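Local coordinates for protein putative oxidoreductase (Thermus thermophilus, PDB 2ISM) that is a putative oxidoreductase of the glucose/sorbosone dehydrogenase family, built as a six-bladed beta-propeller and modelled with bound calcium, at residues G271-F276 and L317-V322; L328-N334 and D345-L351. All coordinates share one frame; numbering follows the deposited sequence.

In the fold
The two contacts are neighbouring pieces of a six-bladed beta-propeller, and their centres lie about 10 Å apart. Contact 1 joins two blades: 271-276 is the first strand of one four-stranded sheet, and 317-322 is an outermost strand of the next. Contact 2 lies inside that next blade, between 328-332 and 348-351, the last strand before the C-terminus; 23-27, from the start of the chain, completes the sheet. Strands 317-322 and 328-332 are adjacent, with Q321 O 2.7 Å from Y329 N and V320 CG2 packed on L328 CD1. The calcium, held by E233 and Y243, is about 13 Å from the side chain of L273.

Contact 1: G271-F276 and L317-V322; sequences GNLAFF and LREVQV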
ATOM      1  N   GLY B 271     -16.083 -13.208  -1.293  1.00 17.29           N
ATOM      2  CA  GLY B 271     -15.899 -13.406   0.123  1.00 15.40           C
ATOM      3  C   GLY B 271     -15.926 -11.970   0.626  1.00 17.22           C
ATOM      4  O   GLY B 271     -16.776 -11.175   0.205  1.00 16.90           O
ATOM      5  N   ASN B 272     -14.990 -11.607   1.489  1.00 13.84           N
ATOM      6  CA  ASN B 272     -14.961 -10.246   2.001  1.00 15.30           C
ATOM      7  C   ASN B 272     -14.236  -9.351   0.998  1.00 17.04           C
ATOM      8  O   ASN B 272     -13.764  -9.816  -0.037  1.00 11.37           O
ATOM      9  CB  ASN B 272     -14.239 -10.211   3.353  1.00 10.92           C
ATOM     10  CG  ASN B 272     -14.621  -9.000   4.191  1.00 15.49           C
ATOM     11  OD1 ASN B 272     -15.456  -8.195   3.790  1.00 14.23           O
ATOM     12  ND2 ASN B 272     -14.009  -8.872   5.364  1.00 11.83           N
ATOM     13  N   LEU B 273     -14.181  -8.057   1.288  1.00 13.27           N
ATOM     14  CA  LEU B 273     -13.471  -7.119   0.422  1.00 15.55           C
ATOM     15  C   LEU B 273     -12.758  -6.121   1.320  1.00 16.40           C
ATOM     16  O   LEU B 273     -13.118  -5.971   2.487  1.00 12.82           O
ATOM     17  CB  LEU B 273     -14.425  -6.391  -0.538  1.00 16.43           C
ATOM     18  CG  LEU B 273     -15.838  -5.927  -0.160  1.00 27.26           C
ATOM     19  CD1 LEU B 273     -15.948  -5.556   1.303  1.00 20.00           C
ATOM     20  CD2 LEU B 273     -16.204  -4.753  -1.059  1.00 20.01           C
ATOM     21  N   ALA B 274     -11.742  -5.450   0.790  1.00 13.24           N
ATOM     22  CA  ALA B 274     -11.001  -4.486   1.593  1.00 13.84           C
ATOM     23  C   ALA B 274     -10.282  -3.461   0.737  1.00 18.28           C
ATOM     24  O   ALA B 274      -9.887  -3.748  -0.393  1.00 16.23           O
ATOM     25  CB  ALA B 274      -9.991  -5.215   2.473  1.00 11.77           C
ATOM     26  N   PHE B 275     -10.119  -2.260   1.285  1.00 18.47           N
ATOM     27  CA  PHE B 275      -9.409  -1.198   0.586  1.00 18.83           C
ATOM     28  C   PHE B 275      -7.932  -1.361   0.918  1.00 19.06           C
ATOM     29  O   PHE B 275      -7.549  -1.473   2.083  1.00 18.93           O
ATOM     30  CB  PHE B 275      -9.940   0.168   1.022  1.00 17.96           C
ATOM     31  CG  PHE B 275     -11.242   0.537   0.362  1.00 19.52           C
ATOM     32  CD1 PHE B 275     -11.258   1.067  -0.926  1.00 22.67           C
ATOM     33  CD2 PHE B 275     -12.453   0.315   1.008  1.00 18.65           C
ATOM     34  CE1 PHE B 275     -12.462   1.368  -1.561  1.00 18.60           C
ATOM     35  CE2 PHE B 275     -13.664   0.613   0.381  1.00 18.20           C
ATOM     36  CZ  PHE B 275     -13.668   1.139  -0.904  1.00 19.84           C
ATOM     37  N   PHE B 276      -7.111  -1.394  -0.122  1.00 21.04           N
ATOM     38  CA  PHE B 276      -5.678  -1.599   0.025  1.00 24.08           C
ATOM     39  C   PHE B 276      -4.966  -0.847  -1.095  1.00 22.20           C
ATOM     40  O   PHE B 276      -5.216  -1.093  -2.274  1.00 22.73           O
ATOM     41  CB  PHE B 276      -5.398  -3.107  -0.069  1.00 20.63           C
ATOM     42  CG  PHE B 276      -3.952  -3.488   0.085  1.00 19.30           C
ATOM     43  CD1 PHE B 276      -3.293  -3.318   1.297  1.00 16.06           C
ATOM     44  CD2 PHE B 276      -3.266  -4.079  -0.975  1.00 22.06           C
ATOM     45  CE1 PHE B 276      -1.969  -3.734   1.456  1.00 22.04           C
ATOM     46  CE2 PHE B 276      -1.944  -4.500  -0.828  1.00 22.84           C
ATOM     47  CZ  PHE B 276      -1.295  -4.329   0.390  1.00 21.16           C
ATOM     48  N   LEU B 317     -10.821 -18.114  -2.139  1.00 13.26           N
ATOM     49  CA  LEU B 317     -10.407 -17.096  -1.174  1.00 11.65           C
ATOM     50  C   LEU B 317     -11.549 -16.361  -0.478  1.00 13.87           C
ATOM     51  O   LEU B 317     -12.364 -15.715  -1.137  1.00 16.30           O
ATOM     52  CB  LEU B 317      -9.647 -15.969  -1.882  1.00 12.08           C
ATOM     53  CG  LEU B 317      -8.443 -16.410  -2.733  1.00 17.38           C
ATOM     54  CD1 LEU B 317      -7.704 -15.185  -3.252  1.00 11.46           C
ATOM     55  CD2 LEU B 317      -7.503 -17.276  -1.899  1.00 12.07           C
ATOM     56  N   ARG B 318     -11.609 -16.453   0.849  1.00 12.04           N
ATOM     57  CA  ARG B 318     -12.691 -15.815   1.596  1.00 12.65           C
ATOM     58  C   ARG B 318     -12.566 -14.552   2.449  1.00 13.20           C
ATOM     59  O   ARG B 318     -13.369 -13.627   2.315  1.00 10.34           O
ATOM     60  CB  ARG B 318     -13.151 -16.897   2.582  1.00 11.92           C
ATOM     61  CG  ARG B 318     -14.480 -16.594   3.262  1.00 11.46           C
ATOM     62  CD  ARG B 318     -14.947 -17.768   4.119  1.00 12.50           C
ATOM     63  NE  ARG B 318     -15.500 -18.877   3.337  1.00 14.12           N
ATOM     64  CZ  ARG B 318     -16.724 -18.893   2.816  1.00 12.64           C
ATOM     65  NH1 ARG B 318     -17.532 -17.858   2.985  1.00 11.94           N
ATOM     66  NH2 ARG B 318     -17.152 -19.957   2.143  1.00 13.01           N
ATOM     67  N   GLU B 319     -11.565 -14.510   3.324  1.00 12.95           N
ATOM     68  CA  GLU B 319     -11.361 -13.348   4.185  1.00 14.66           C
ATOM     69  C   GLU B 319     -10.260 -12.514   3.530  1.00 14.64           C
ATOM     70  O   GLU B 319      -9.394 -13.041   2.834  1.00 12.06           O
ATOM     71  CB  GLU B 319     -10.929 -13.733   5.611  1.00 11.45           C
ATOM     72  CG  GLU B 319     -10.349 -12.578   6.452  1.00 15.17           C
ATOM     73  CD  GLU B 319     -11.383 -11.529   6.843  1.00 18.45           C
ATOM     74  OE1 GLU B 319     -12.037 -10.967   5.941  1.00 13.93           O
ATOM     75  OE2 GLU B 319     -11.536 -11.259   8.058  1.00 15.56           O
ATOM     76  N   VAL B 320     -10.318 -11.205   3.744  1.00 14.41           N
ATOM     77  CA  VAL B 320      -9.312 -10.286   3.229  1.00 14.07           C
ATOM     78  C   VAL B 320      -9.359  -9.025   4.083  1.00 16.10           C
ATOM     79  O   VAL B 320     -10.388  -8.352   4.167  1.00 18.14           O
ATOM     80  CB  VAL B 320      -9.538  -9.939   1.724  1.00 16.88           C
ATOM     81  CG1 VAL B 320     -10.965  -9.506   1.483  1.00 20.11           C
ATOM     82  CG2 VAL B 320      -8.572  -8.841   1.295  1.00 21.02           C
ATOM     83  N   GLN B 321      -8.243  -8.729   4.740  1.00 14.40           N
ATOM     84  CA  GLN B 321      -8.142  -7.568   5.613  1.00 22.55           C
ATOM     85  C   GLN B 321      -6.744  -6.991   5.615  1.00 19.96           C
ATOM     86  O   GLN B 321      -5.762  -7.714   5.456  1.00 22.26           O
ATOM     87  CB  GLN B 321      -8.475  -7.936   7.058  1.00 23.73           C
ATOM     88  CG  GLN B 321      -9.939  -8.023   7.399  1.00 42.37           C
ATOM     89  CD  GLN B 321     -10.170  -7.824   8.882  1.00 48.19           C
ATOM     90  OE1 GLN B 321     -10.067  -6.708   9.392  1.00 53.68           O
ATOM     91  NE2 GLN B 321     -10.462  -8.910   9.588  1.00 50.93           N
ATOM     92  N   VAL B 322      -6.660  -5.684   5.820  1.00 21.19           N
ATOM     93  CA  VAL B 322      -5.369  -5.018   5.882  1.00 23.30           C
ATOM     94  C   VAL B 322      -4.908  -5.148   7.327  1.00 20.62           C
ATOM     95  O   VAL B 322      -5.648  -4.808   8.246  1.00 24.29           O
ATOM     96  CB  VAL B 322      -5.488  -3.524   5.519  1.00 22.46           C
ATOM     97  CG1 VAL B 322      -4.114  -2.863   5.581  1.00 20.67           C
ATOM     98  CG2 VAL B 322      -6.083  -3.376   4.133  1.00 23.35           C
TER
HETATM   99  O   HOH W   1     -11.756  -6.103   4.940  1.00 28.65           O
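N272 reaches from one propeller blade to the next through both its backbone and its side chain. Its backbone N donates to R318 O at 2.7 Å, nearly along the C=O axis, and its ND2 to E319 OE1 at 2.9 Å with an N-H...O angle of 171°. The strands run in roughly the same direction, 25° apart; because they belong to different sheets of the beta-propeller, this is a contact between adjacent blades, near the propeller's middle.

In the side-chain bond the carboxylate oxygen offers its syn lone pair and lies in the amide plane, and the two flat groups are nearly coplanar. The chain of E319 starts with CG anti to its own N (chi1 165°) and then bends at chi2, which brings a residue rooted away from the other strand back to N272. OE1 also accepts from V320 N, on the anti side, so two N-H groups hold this oxygen. OE2 takes Q321 NE2 from above the carboxylate plane, and L36 N is a further donor to it. A carboxylate suits this buried place because each oxygen can accept more than one bond. N272 OD1 accepts from L207 N.

With no side chain, G271 brings its CA to 3.4 Å from R318 O, a CA-H...O contact where the two strands come closest. V320 sets CG1 between its backbone N and carbonyl carbon, 3.2 Å from N272 O; a beta-branched valine suits the place because CG2 can pack on A274. A water donates to the carbonyls of both L273 and V320. The strands splay apart toward A274, whose CB lies 3.6 Å from V320 O. Farther on, V322 CG2 lies 3.2 Å from F275 O and 4.0 Å from F276 CD1.

Contact 2: L328-N334 and D345-L351; sequences LYVTTSN and DDRVLRL
L349 N donates to V330 O at 2.6 Å, and V330 N returns the bond to L349 O, in the middle of this antiparallel pair. L328 and L351 form a second hydrogen-bonded pair, and T332 N reaches R347 O. L328, V330, L349 and L351 put their side chains on one face of the sheet, where branched aliphatics pack, L328 CB lying 4.3 Å from L351 CB.

Where the segments flank the connecting loop, D346 OD2 accepts from V32 N and R335 N, so the aspartate ties its surroundings together. Nearby, a water donates to D345 OD1 and accepts from R347 NH1, whose NE forms a salt bridge with E25; D345 OD2 accepts from R342 N.

The face bearing Y329, T331, V348 and R350 is more mixed. R350 CG sits over one face of the Y329 ring, toward its rim, 4.2 Å from the centroid, while V348 CG1 meets the ring edge at CD1. A trans chi1 (-178°) carries R350 along the tyrosine; the chain bends at chi3, and the guanidinium plane stands 80° from the ring. NH1 gives Y329 OH only a weak bond at 3.5 Å, and the hydroxyl's stronger partner is D325. The arginine's charge is met mainly by E24 of strand 23-27, probably leaving its aliphatic stem to pack on the ring.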
ATOM      1  N   LEU B 328      -1.585  -6.957   3.336  1.00 19.14           N
ATOM      2  CA  LEU B 328      -2.925  -7.463   3.060  1.00 19.80           C
ATOM      3  C   LEU B 328      -2.992  -8.948   3.403  1.00 18.96           C
ATOM      4  O   LEU B 328      -2.209  -9.748   2.888  1.00 18.57           O
ATOM      5  CB  LEU B 328      -3.284  -7.265   1.583  1.00 15.79           C
ATOM      6  CG  LEU B 328      -4.716  -7.640   1.186  1.00 18.82           C
ATOM      7  CD1 LEU B 328      -5.706  -6.715   1.891  1.00 17.69           C
ATOM      8  CD2 LEU B 328      -4.880  -7.536  -0.323  1.00 19.20           C
ATOM      9  N   TYR B 329      -3.927  -9.309   4.278  1.00 16.70           N
ATOM     10  CA  TYR B 329      -4.096 -10.701   4.689  1.00 12.84           C
ATOM     11  C   TYR B 329      -5.291 -11.330   3.990  1.00 14.55           C
ATOM     12  O   TYR B 329      -6.343 -10.709   3.858  1.00 14.93           O
ATOM     13  CB  TYR B 329      -4.283 -10.777   6.208  1.00 13.13           C
ATOM     14  CG  TYR B 329      -3.013 -10.535   6.988  1.00 18.89           C
ATOM     15  CD1 TYR B 329      -2.297 -11.602   7.531  1.00 13.94           C
ATOM     16  CD2 TYR B 329      -2.509  -9.246   7.164  1.00 20.00           C
ATOM     17  CE1 TYR B 329      -1.113 -11.396   8.226  1.00 20.27           C
ATOM     18  CE2 TYR B 329      -1.320  -9.028   7.858  1.00 23.56           C
ATOM     19  CZ  TYR B 329      -0.629 -10.109   8.387  1.00 21.43           C
ATOM     20  OH  TYR B 329       0.544  -9.909   9.079  1.00 26.28           O
ATOM     21  N   VAL B 330      -5.124 -12.567   3.540  1.00 13.47           N
ATOM     22  CA  VAL B 330      -6.194 -13.278   2.858  1.00 16.19           C
ATOM     23  C   VAL B 330      -6.243 -14.713   3.370  1.00 14.58           C
ATOM     24  O   VAL B 330      -5.216 -15.264   3.765  1.00 16.23           O
ATOM     25  CB  VAL B 330      -5.954 -13.289   1.331  1.00 19.44           C
ATOM     26  CG1 VAL B 330      -7.021 -14.113   0.639  1.00 21.49           C
ATOM     27  CG2 VAL B 330      -5.962 -11.857   0.794  1.00 18.30           C
ATOM     28  N   THR B 331      -7.433 -15.307   3.392  1.00 14.57           N
ATOM     29  CA  THR B 331      -7.560 -16.694   3.835  1.00 11.70           C
ATOM     30  C   THR B 331      -8.158 -17.532   2.713  1.00 12.84           C
ATOM     31  O   THR B 331      -8.880 -17.016   1.857  1.00 12.81           O
ATOM     32  CB  THR B 331      -8.461 -16.836   5.083  1.00 12.38           C
ATOM     33  OG1 THR B 331      -9.824 -16.545   4.737  1.00 13.57           O
ATOM     34  CG2 THR B 331      -7.994 -15.895   6.184  1.00  8.71           C
ATOM     35  N   THR B 332      -7.846 -18.824   2.711  1.00 13.83           N
ATOM     36  CA  THR B 332      -8.364 -19.724   1.691  1.00 13.45           C
ATOM     37  C   THR B 332      -9.575 -20.471   2.249  1.00 14.99           C
ATOM     38  O   THR B 332      -9.730 -20.616   3.467  1.00 11.34           O
ATOM     39  CB  THR B 332      -7.294 -20.728   1.230  1.00 13.00           C
ATOM     40  OG1 THR B 332      -6.879 -21.526   2.339  1.00 16.83           O
ATOM     41  CG2 THR B 332      -6.080 -19.994   0.673  1.00 16.24           C
ATOM     42  N   SER B 333     -10.435 -20.939   1.352  1.00 13.26           N
ATOM     43  CA  SER B 333     -11.651 -21.625   1.765  1.00 14.32           C
ATOM     44  C   SER B 333     -11.845 -23.011   1.174  1.00 15.31           C
ATOM     45  O   SER B 333     -12.942 -23.574   1.228  1.00 15.45           O
ATOM     46  CB  SER B 333     -12.837 -20.677   1.574  1.00 13.94           C
ATOM     47  OG  SER B 333     -13.997 -21.147   2.227  1.00 11.96           O
ATOM     48  N   ASN B 334     -10.769 -23.552   0.614  1.00 12.45           N
ATOM     49  CA  ASN B 334     -10.785 -24.869  -0.015  1.00 13.65           C
ATOM     50  C   ASN B 334     -11.438 -26.036   0.707  1.00 14.93           C
ATOM     51  O   ASN B 334     -11.812 -27.028   0.079  1.00 18.44           O
ATOM     52  CB  ASN B 334      -9.354 -25.239  -0.397  1.00 12.24           C
ATOM     53  CG  ASN B 334      -8.706 -24.182  -1.256  1.00 13.20           C
ATOM     54  OD1 ASN B 334      -7.576 -23.755  -1.006  1.00 19.58           O
ATOM     55  ND2 ASN B 334      -9.422 -23.749  -2.281  1.00  8.38           N
ATOM     56  N   ASP B 345      -3.897 -27.230   3.332  1.00 23.93           N
ATOM     57  CA  ASP B 345      -4.965 -26.319   2.951  1.00 30.40           C
ATOM     58  C   ASP B 345      -5.679 -25.465   3.972  1.00 37.48           C
ATOM     59  O   ASP B 345      -5.840 -25.820   5.142  1.00 37.95           O
ATOM     60  CB  ASP B 345      -6.063 -27.015   2.173  1.00 24.48           C
ATOM     61  CG  ASP B 345      -6.137 -26.514   0.763  1.00 27.59           C
ATOM     62  OD1 ASP B 345      -5.667 -25.375   0.526  1.00 31.64           O
ATOM     63  OD2 ASP B 345      -6.656 -27.232  -0.106  1.00 23.35           O
ATOM     64  N   ASP B 346      -6.154 -24.341   3.450  1.00 38.86           N
ATOM     65  CA  ASP B 346      -6.793 -23.287   4.197  1.00 27.37           C
ATOM     66  C   ASP B 346      -6.069 -22.330   5.097  1.00 23.10           C
ATOM     67  O   ASP B 346      -6.337 -22.156   6.294  1.00 17.68           O
ATOM     68  CB  ASP B 346      -8.047 -23.773   4.911  1.00 28.95           C
ATOM     69  CG  ASP B 346      -9.210 -23.912   3.941  1.00 16.35           C
ATOM     70  OD1 ASP B 346      -8.945 -23.710   2.734  1.00 19.94           O
ATOM     71  OD2 ASP B 346     -10.351 -24.215   4.350  1.00 17.68           O
ATOM     72  N   ARG B 347      -5.056 -21.776   4.461  1.00 15.80           N
ATOM     73  CA  ARG B 347      -4.083 -20.925   5.080  1.00 16.65           C
ATOM     74  C   ARG B 347      -4.465 -19.470   5.183  1.00 13.95           C
ATOM     75  O   ARG B 347      -5.413 -18.995   4.547  1.00 15.14           O
ATOM     76  CB  ARG B 347      -2.881 -20.966   4.134  1.00 17.28           C
ATOM     77  CG  ARG B 347      -2.463 -22.337   3.610  1.00 28.10           C
ATOM     78  CD  ARG B 347      -1.384 -22.160   2.537  1.00 30.03           C
ATOM     79  NE  ARG B 347      -0.553 -23.350   2.361  1.00 34.70           N
ATOM     80  CZ  ARG B 347      -0.960 -24.476   1.788  1.00 27.96           C
ATOM     81  NH1 ARG B 347      -2.197 -24.576   1.322  1.00 26.87           N
ATOM     82  NH2 ARG B 347      -0.131 -25.505   1.692  1.00 36.86           N
ATOM     83  N   VAL B 348      -3.686 -18.778   5.994  1.00 16.20           N
ATOM     84  CA  VAL B 348      -3.801 -17.351   6.164  1.00 11.54           C
ATOM     85  C   VAL B 348      -2.593 -16.902   5.346  1.00 14.15           C
ATOM     86  O   VAL B 348      -1.468 -17.318   5.624  1.00 16.64           O
ATOM     87  CB  VAL B 348      -3.597 -16.943   7.627  1.00 14.65           C
ATOM     88  CG1 VAL B 348      -3.448 -15.432   7.722  1.00 16.77           C
ATOM     89  CG2 VAL B 348      -4.778 -17.412   8.466  1.00 14.11           C
ATOM     90  N   LEU B 349      -2.831 -16.090   4.325  1.00 14.49           N
ATOM     91  CA  LEU B 349      -1.751 -15.611   3.475  1.00 15.32           C
ATOM     92  C   LEU B 349      -1.509 -14.128   3.706  1.00 17.49           C
ATOM     93  O   LEU B 349      -2.442 -13.370   3.966  1.00 18.08           O
ATOM     94  CB  LEU B 349      -2.094 -15.848   2.000  1.00 14.65           C
ATOM     95  CG  LEU B 349      -2.456 -17.281   1.599  1.00 11.45           C
ATOM     96  CD1 LEU B 349      -2.891 -17.311   0.150  1.00 10.31           C
ATOM     97  CD2 LEU B 349      -1.255 -18.201   1.817  1.00 15.39           C
ATOM     98  N   ARG B 350      -0.248 -13.721   3.614  1.00 15.00           N
ATOM     99  CA  ARG B 350       0.118 -12.325   3.794  1.00 18.82           C
ATOM    100  C   ARG B 350       0.708 -11.822   2.481  1.00 19.21           C
ATOM    101  O   ARG B 350       1.671 -12.392   1.972  1.00 19.93           O
ATOM    102  CB  ARG B 350       1.140 -12.195   4.924  1.00 21.02           C
ATOM    103  CG  ARG B 350       1.574 -10.770   5.238  1.00 25.96           C
ATOM    104  CD  ARG B 350       2.313 -10.742   6.565  1.00 31.31           C
ATOM    105  NE  ARG B 350       3.372 -11.745   6.595  1.00 46.16           N
ATOM    106  CZ  ARG B 350       3.796 -12.359   7.694  1.00 49.96           C
ATOM    107  NH1 ARG B 350       3.253 -12.076   8.870  1.00 53.00           N
ATOM    108  NH2 ARG B 350       4.764 -13.263   7.617  1.00 53.58           N
ATOM    109  N   LEU B 351       0.117 -10.767   1.932  1.00 19.45           N
ATOM    110  CA  LEU B 351       0.576 -10.200   0.671  1.00 22.40           C
ATOM    111  C   LEU B 351       1.304  -8.884   0.904  1.00 29.70           C
ATOM    112  O   LEU B 351       0.701  -7.897   1.328  1.00 24.32           O
ATOM    113  CB  LEU B 351      -0.606  -9.992  -0.279  1.00 21.08           C
ATOM    114  CG  LEU B 351      -1.148 -11.251  -0.969  1.00 28.30           C
ATOM    115  CD1 LEU B 351      -1.595 -12.271   0.072  1.00 29.83           C
ATOM    116  CD2 LEU B 351      -2.307 -10.870  -1.879  1.00 27.09           C
TER
HETATM  117  O   HOH W   2      -4.663 -23.059   1.051  1.00 28.01           O